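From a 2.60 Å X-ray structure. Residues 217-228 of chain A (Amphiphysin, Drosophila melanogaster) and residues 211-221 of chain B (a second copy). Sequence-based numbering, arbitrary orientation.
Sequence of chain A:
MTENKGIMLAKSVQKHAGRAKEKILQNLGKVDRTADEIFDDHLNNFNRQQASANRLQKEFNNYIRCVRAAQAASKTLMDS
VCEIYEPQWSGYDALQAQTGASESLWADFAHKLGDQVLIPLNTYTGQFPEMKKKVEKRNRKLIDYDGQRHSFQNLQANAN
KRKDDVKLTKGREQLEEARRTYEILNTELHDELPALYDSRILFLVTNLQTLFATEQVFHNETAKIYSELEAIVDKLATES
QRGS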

# COMPACT_ATOMS: atom_id res chain seq x y z
N VAL A 217 12.32 4.14 10.72
CA VAL A 217 12.60 2.90 11.41
C VAL A 217 12.07 1.72 10.59
O VAL A 217 12.80 0.78 10.35
N PHE A 218 10.80 1.80 10.16
CA PHE A 218 10.17 0.76 9.33
C PHE A 218 10.94 0.45 8.06
O PHE A 218 11.16 -0.70 7.71
N HIS A 219 11.37 1.50 7.37
CA HIS A 219 12.01 1.32 6.08
C HIS A 219 13.42 0.76 6.23
O HIS A 219 13.86 -0.04 5.42
N ASN A 220 14.11 1.17 7.29
CA ASN A 220 15.49 0.80 7.50
C ASN A 220 15.61 -0.61 8.05
O ASN A 220 16.52 -1.36 7.67
N GLU A 221 14.71 -0.99 8.94
CA GLU A 221 14.67 -2.37 9.43
C GLU A 221 14.20 -3.29 8.31
O GLU A 221 14.86 -4.27 8.03
N THR A 222 13.09 -2.97 7.66
CA THR A 222 12.64 -3.75 6.51
C THR A 222 13.76 -3.88 5.48
O THR A 222 13.83 -4.87 4.78
N ALA A 223 14.65 -2.89 5.37
CA ALA A 223 15.76 -3.00 4.40
C ALA A 223 16.76 -4.10 4.81
O ALA A 223 17.14 -4.95 4.00
N LYS A 224 17.17 -4.05 6.07
CA LYS A 224 18.00 -5.09 6.68
C LYS A 224 17.43 -6.49 6.46
O LYS A 224 18.18 -7.43 6.31
N ILE A 225 16.11 -6.63 6.45
CA ILE A 225 15.47 -7.93 6.29
C ILE A 225 15.62 -8.42 4.87
O ILE A 225 15.92 -9.59 4.63
N TYR A 226 15.35 -7.51 3.93
CA TYR A 226 15.39 -7.84 2.52
C TYR A 226 16.81 -8.14 2.04
O TYR A 226 16.94 -8.93 1.12
N SER A 227 17.87 -7.58 2.64
CA SER A 227 19.22 -7.99 2.21
C SER A 227 19.59 -9.31 2.85
O SER A 227 20.38 -10.06 2.29
N GLU A 228 19.03 -9.60 4.01
CA GLU A 228 19.16 -10.95 4.55
C GLU A 228 18.53 -11.95 3.56
O GLU A 228 19.10 -12.99 3.29
N LEU B 211 13.26 -9.63 -6.99
CA LEU B 211 12.24 -9.09 -6.09
C LEU B 211 12.89 -8.56 -4.83
O LEU B 211 12.60 -7.46 -4.42
N PHE B 212 13.77 -9.34 -4.22
CA PHE B 212 14.30 -8.98 -2.91
C PHE B 212 15.25 -7.81 -2.96
O PHE B 212 15.31 -7.04 -2.02
N ALA B 213 15.97 -7.69 -4.07
CA ALA B 213 16.87 -6.58 -4.34
C ALA B 213 16.12 -5.29 -4.63
O ALA B 213 16.59 -4.19 -4.32
N THR B 214 14.96 -5.42 -5.27
CA THR B 214 14.14 -4.29 -5.63
C THR B 214 13.61 -3.69 -4.36
O THR B 214 13.65 -2.47 -4.17
N GLU B 215 13.14 -4.60 -3.49
CA GLU B 215 12.64 -4.25 -2.18
C GLU B 215 13.76 -3.60 -1.36
O GLU B 215 13.58 -2.54 -0.80
N GLN B 216 14.92 -4.24 -1.33
CA GLN B 216 16.04 -3.76 -0.53
C GLN B 216 16.39 -2.33 -0.90
O GLN B 216 16.50 -1.46 -0.04
N VAL B 217 16.57 -2.09 -2.19
CA VAL B 217 17.02 -0.80 -2.66
C VAL B 217 15.98 0.27 -2.31
O VAL B 217 16.34 1.29 -1.74
N PHE B 218 14.71 0.00 -2.63
CA PHE B 218 13.59 0.92 -2.32
C PHE B 218 13.51 1.28 -0.84
O PHE B 218 13.35 2.44 -0.48
N HIS B 219 13.63 0.28 0.01
CA HIS B 219 13.44 0.49 1.43
C HIS B 219 14.62 1.23 2.05
O HIS B 219 14.45 2.05 2.93
N ASN B 220 15.82 0.96 1.55
CA ASN B 220 17.04 1.50 2.11
C ASN B 220 17.25 2.95 1.66
O ASN B 220 17.70 3.79 2.43
N GLU B 221 16.93 3.23 0.40
CA GLU B 221 16.98 4.61 -0.08
C GLU B 221 15.87 5.43 0.57
O GLU B 221 16.14 6.47 1.12

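The two helices run nearly antiparallel, their N-to-C directions 152° apart and their axes approaching to 7.7 Å, and together they bury 573 Å². Along chain B the contact begins at F212(B) (chi1 m), whose CA-to-CB bond points sideways and whose ring meets the edge of Y226(A), with CD2 of F212(B) 3.7 Å from CE2 of Y226(A). A213(B) points away and T214(B) lies out of reach, so the next contact comes at E215(B). Its CA-to-CB bond points toward chain A, and its CB lies 3.4 Å from the centroid of the Y226(A) ring, almost on the ring normal, a CH-pi contact; the rest of the side chain is set by an m rotamer at chi1. Its carboxylate OE2 is 3.4 Å from OH of Y226(A), and OE2 has a hydrogen bond elsewhere in the structure. Q216(B) starts sideways, with chi1 at 141°, but its end turns inward to the backbone of A223(A) and to S227(A); its CB is 4.1 Å from CB of Y226(A), which is itself m and directed toward chain B.

V217(B) points away. F218(B), a t rotamer, reaches in with its ring end, and its face receives the edge of H219(A) at an interplanar angle of 88°; F218(A) and H219(B) repeat this arrangement. H219(B) (chi1 m) is the knob of the interface, seated among H219(A), T222(A), A223(A) and Y226(A). One face of its imidazole is covered by CG2 of T222(A), 3.7 Å from the ring centroid, while at the ring edge its ND1 hydrogen-bonds to ND1 of H219(A) at 2.8 Å. Either histidine could donate, but a bond between two ND1 atoms needs one of them to carry the proton. Finally, N220(B), t and sideways, packs its CB 3.9 Å from CB of A223(A).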

# COMPACT_ATOMS: atom_id res chain seq x y z
CB VAL A 217 12.05 2.93 12.86
CG1 VAL A 217 11.73 1.54 13.38
CG2 VAL A 217 13.05 3.62 13.78
CB PHE A 218 8.75 1.19 8.95
CG PHE A 218 8.17 0.41 7.82
CD1 PHE A 218 7.74 -0.90 8.01
CD2 PHE A 218 8.02 0.98 6.56
CE1 PHE A 218 7.18 -1.62 6.96
CE2 PHE A 218 7.46 0.27 5.51
CZ PHE A 218 7.04 -1.04 5.71
CB HIS A 219 11.99 2.64 5.31
CG HIS A 219 10.70 2.88 4.58
ND1 HIS A 219 10.24 2.03 3.60
CD2 HIS A 219 9.77 3.85 4.71
CE1 HIS A 219 9.09 2.48 3.15
NE2 HIS A 219 8.78 3.60 3.79
CB ASN A 220 16.14 1.79 8.47
CG ASN A 220 17.52 1.40 8.85
OD1 ASN A 220 17.82 1.21 10.01
ND2 ASN A 220 18.40 1.25 7.85
CB GLU A 221 13.79 -2.52 10.67
CG GLU A 221 14.28 -1.81 11.93
CD GLU A 221 15.75 -2.02 12.21
OE1 GLU A 221 16.25 -3.16 12.09
OE2 GLU A 221 16.42 -1.01 12.54
CB THR A 222 11.38 -3.12 5.83
OG1 THR A 222 10.27 -3.09 6.72
CG2 THR A 222 10.87 -4.01 4.75
CB ALA A 223 16.46 -1.68 4.22
CB LYS A 224 18.18 -4.84 8.19
CG LYS A 224 19.09 -3.67 8.56
CD LYS A 224 19.30 -3.58 10.08
CE LYS A 224 19.68 -2.15 10.51
NZ LYS A 224 19.43 -1.91 11.98
CB ILE A 225 13.99 -7.81 6.57
CG1 ILE A 225 13.77 -7.58 8.05
CG2 ILE A 225 13.24 -9.05 5.99
CD1 ILE A 225 12.53 -8.26 8.61
CB TYR A 226 14.67 -6.79 1.65
CG TYR A 226 13.17 -7.03 1.53
CD1 TYR A 226 12.23 -6.10 1.97
CD2 TYR A 226 12.70 -8.21 1.00
CE1 TYR A 226 10.84 -6.35 1.87
CE2 TYR A 226 11.35 -8.47 0.89
CZ TYR A 226 10.43 -7.55 1.32
OH TYR A 226 9.11 -7.88 1.18
CB SER A 227 20.31 -6.93 2.46
OG SER A 227 20.41 -6.57 3.81
CB GLU A 228 18.52 -11.05 5.94
CG GLU A 228 19.28 -11.91 6.95
CD GLU A 228 20.77 -11.56 7.04
OE1 GLU A 228 21.53 -11.93 6.11
OE2 GLU A 228 21.18 -10.91 8.04
CB LEU B 211 11.18 -10.14 -5.71
CG LEU B 211 10.21 -9.74 -4.60
CD1 LEU B 211 9.42 -8.50 -4.98
CD2 LEU B 211 9.27 -10.87 -4.24
CB PHE B 212 14.93 -10.20 -2.24
CG PHE B 212 13.93 -11.21 -1.79
CD1 PHE B 212 14.32 -12.52 -1.55
CD2 PHE B 212 12.57 -10.87 -1.60
CE1 PHE B 212 13.39 -13.48 -1.12
CE2 PHE B 212 11.65 -11.81 -1.18
CZ PHE B 212 12.07 -13.13 -0.93
CB ALA B 213 17.73 -6.95 -5.55
CB THR B 214 12.99 -4.76 -6.54
OG1 THR B 214 13.54 -5.31 -7.74
CG2 THR B 214 12.12 -3.62 -7.01
CB GLU B 215 12.11 -5.48 -1.46
CG GLU B 215 10.90 -6.14 -2.11
CD GLU B 215 9.56 -5.59 -1.64
OE1 GLU B 215 9.48 -4.47 -1.14
OE2 GLU B 215 8.57 -6.32 -1.78
CB GLN B 216 17.26 -4.69 -0.69
CG GLN B 216 18.66 -4.02 -0.76
CD GLN B 216 19.07 -3.36 0.54
OE1 GLN B 216 18.93 -3.94 1.62
NE2 GLN B 216 19.58 -2.14 0.45
CB VAL B 217 17.35 -0.84 -4.18
CG1 VAL B 217 17.18 0.51 -4.85
CG2 VAL B 217 18.77 -1.36 -4.39
CB PHE B 218 12.27 0.31 -2.75
CG PHE B 218 11.07 0.96 -2.14
CD1 PHE B 218 10.64 2.20 -2.58
CD2 PHE B 218 10.34 0.32 -1.14
CE1 PHE B 218 9.52 2.81 -2.03
CE2 PHE B 218 9.21 0.91 -0.58
CZ PHE B 218 8.81 2.16 -1.03
CB HIS B 219 13.18 -0.85 2.12
CG HIS B 219 11.75 -1.28 2.04
ND1 HIS B 219 10.73 -0.55 2.59
CD2 HIS B 219 11.17 -2.37 1.47
CE1 HIS B 219 9.58 -1.16 2.36
NE2 HIS B 219 9.82 -2.28 1.70
CB ASN B 220 18.22 0.65 1.68
CG ASN B 220 19.53 1.23 2.09
OD1 ASN B 220 20.38 1.50 1.27
ND2 ASN B 220 19.70 1.46 3.40
CB GLU B 221 16.90 4.70 -1.61
CG GLU B 221 18.09 4.11 -2.38
CD GLU B 221 19.43 4.51 -1.83
OE1 GLU B 221 19.63 5.70 -1.50
OE2 GLU B 221 20.29 3.61 -1.70